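Local coordinates for protein PatF (PDB 4BG2) that probably acts as a prenyltransferase-like protein in the making of patellamides, a group of cyanobactin natural products, at residues E164-V168 with Y211-N215. Residue numbers count along the deposited sequence, not the author numbering.
Sequences ELTRV and YTQKN
One hydrogen bond links 164-168 to 211-215: Asn215 ND2 donates to Glu164 OE2 at 3.1 Å (145° at the hydrogen). The same ND2 also donates to Tyr211 O at 2.7 Å, a carbonyl that receives the backbone N of Asn215 at 2.8 Å as well, so the amide, with its two hydrogens, can serve both helices. Both segments are alpha-helical until Asn215 (phi/psi -115/-25) departs from helical values where helix 206-215 ends. Glu164, extended with chi1 and chi2 both t, spans the gap. Lys214 lays its aliphatic chain beside this carboxylate, with CD 3.6 Å from Glu164 OE2, but its NZ stays 4.6 Å from that oxygen, too far for a salt bridge.

Beneath the polar layer, local axes approach to 11.8 Å and run nearly antiparallel, crossing at -155°; a long flat ring, Tyr211 (chi1 t), bridges this wide gap. The nearest CA pair is Leu165 and Tyr211, 7.4 Å apart. Buried Leu165 puts CD1 over one ring face and CB 4.2 Å from Tyr211 CE1; Val168 CG2, also buried, meets Tyr211 CB at 3.8 Å, and Glu164 CD lies 3.7 Å from Tyr211 CD1.

Such helix-helix packing belongs to the outer layer of what is probably an ABBA-type prenyltransferase barrel, joining helix 163-172, which leads into strand 173-181, to helix 206-215. Val168 also touches His207 and Leu208, Leu165 rests on Phe234, and Thr212 packs against Val220 of helix 218-223.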
loop_
_atom_site.group_PDB
_atom_site.type_symbol
_atom_site.label_atom_id
_atom_site.label_comp_id
_atom_site.label_asym_id
_atom_site.label_seq_id
_atom_site.Cartn_x
_atom_site.Cartn_y
_atom_site.Cartn_z
ATOM N N GLU A 164 20.252 -13.180 8.190
ATOM C CA GLU A 164 19.293 -12.591 9.133
ATOM C C GLU A 164 18.052 -11.962 8.441
ATOM O O GLU A 164 16.907 -12.199 8.833
ATOM C CB GLU A 164 20.006 -11.542 9.978
ATOM C CG GLU A 164 19.194 -10.984 11.142
ATOM C CD GLU A 164 19.894 -9.817 11.865
ATOM O OE1 GLU A 164 20.929 -9.306 11.369
ATOM O OE2 GLU A 164 19.390 -9.397 12.933
ATOM N N LEU A 165 18.288 -11.152 7.418
ATOM C CA LEU A 165 17.180 -10.503 6.724
ATOM C C LEU A 165 16.377 -11.524 5.887
ATOM O O LEU A 165 15.171 -11.440 5.813
ATOM C CB LEU A 165 17.704 -9.354 5.864
ATOM C CG LEU A 165 16.674 -8.535 5.102
ATOM C CD1 LEU A 165 15.506 -8.114 6.001
ATOM C CD2 LEU A 165 17.370 -7.322 4.485
ATOM N N THR A 166 17.046 -12.500 5.294
ATOM C CA THR A 166 16.340 -13.520 4.534
ATOM C C THR A 166 15.306 -14.226 5.390
ATOM O O THR A 166 14.168 -14.423 4.959
ATOM C CB THR A 166 17.313 -14.544 3.926
ATOM O OG1 THR A 166 18.206 -13.859 3.048
ATOM C CG2 THR A 166 16.571 -15.632 3.130
ATOM N N ARG A 167 15.690 -14.575 6.615
ATOM C CA ARG A 167 14.766 -15.217 7.558
ATOM C C ARG A 167 13.608 -14.302 7.947
ATOM O O ARG A 167 12.477 -14.753 8.039
ATOM C CB ARG A 167 15.509 -15.704 8.819
ATOM C CG ARG A 167 16.549 -16.786 8.526
ATOM C CD ARG A 167 15.924 -18.081 8.000
ATOM N NE ARG A 167 15.079 -18.715 9.018
ATOM C CZ ARG A 167 14.082 -19.567 8.773
ATOM N NH1 ARG A 167 13.767 -19.911 7.522
ATOM N NH2 ARG A 167 13.386 -20.068 9.791
ATOM N N VAL A 168 13.891 -13.026 8.184
ATOM C CA VAL A 168 12.819 -12.065 8.435
ATOM C C VAL A 168 11.833 -12.064 7.268
ATOM O O VAL A 168 10.616 -12.095 7.469
ATOM C CB VAL A 168 13.354 -10.636 8.666
ATOM C CG1 VAL A 168 12.211 -9.655 8.759
ATOM C CG2 VAL A 168 14.226 -10.564 9.936
ATOM N N TYR A 211 15.248 -7.946 14.384
ATOM C CA TYR A 211 16.075 -7.343 13.351
ATOM C C TYR A 211 16.125 -5.834 13.558
ATOM O O TYR A 211 17.183 -5.217 13.482
ATOM C CB TYR A 211 15.511 -7.672 11.956
ATOM C CG TYR A 211 16.262 -6.994 10.847
ATOM C CD1 TYR A 211 17.368 -7.592 10.269
ATOM C CD2 TYR A 211 15.895 -5.729 10.407
ATOM C CE1 TYR A 211 18.084 -6.960 9.258
ATOM C CE2 TYR A 211 16.611 -5.088 9.408
ATOM C CZ TYR A 211 17.703 -5.708 8.839
ATOM O OH TYR A 211 18.402 -5.092 7.835
ATOM N N THR A 212 14.963 -5.266 13.844
ATOM C CA THR A 212 14.823 -3.869 14.168
ATOM C C THR A 212 15.664 -3.467 15.389
ATOM O O THR A 212 16.432 -2.503 15.340
ATOM C CB THR A 212 13.339 -3.535 14.392
ATOM O OG1 THR A 212 12.646 -3.749 13.166
ATOM C CG2 THR A 212 13.142 -2.069 14.821
ATOM N N GLN A 213 15.526 -4.211 16.461
ATOM C CA GLN A 213 16.278 -3.906 17.690
ATOM C C GLN A 213 17.776 -3.952 17.457
ATOM O O GLN A 213 18.476 -3.060 17.887
ATOM C CB GLN A 213 15.896 -4.856 18.807
ATOM C CG GLN A 213 14.464 -4.683 19.262
ATOM C CD GLN A 213 14.010 -5.842 20.139
ATOM O OE1 GLN A 213 13.986 -7.001 19.711
ATOM N NE2 GLN A 213 13.671 -5.543 21.374
ATOM N N LYS A 214 18.255 -4.968 16.744
ATOM C CA LYS A 214 19.691 -5.112 16.465
ATOM C C LYS A 214 20.247 -4.167 15.411
ATOM O O LYS A 214 21.400 -3.761 15.495
ATOM C CB LYS A 214 20.005 -6.546 16.036
ATOM C CG LYS A 214 19.758 -7.583 17.119
ATOM C CD LYS A 214 19.809 -8.983 16.528
ATOM C CE LYS A 214 19.763 -10.054 17.608
ATOM N NZ LYS A 214 19.898 -11.419 17.015
ATOM N N ASN A 215 19.447 -3.829 14.399
ATOM C CA ASN A 215 20.009 -3.190 13.222
ATOM C C ASN A 215 19.560 -1.767 12.941
ATOM O O ASN A 215 20.250 -1.055 12.236
ATOM C CB ASN A 215 19.757 -4.074 11.991
ATOM C CG ASN A 215 20.303 -5.481 12.177
ATOM O OD1 ASN A 215 21.422 -5.766 11.791
ATOM N ND2 ASN A 215 19.536 -6.345 12.812
#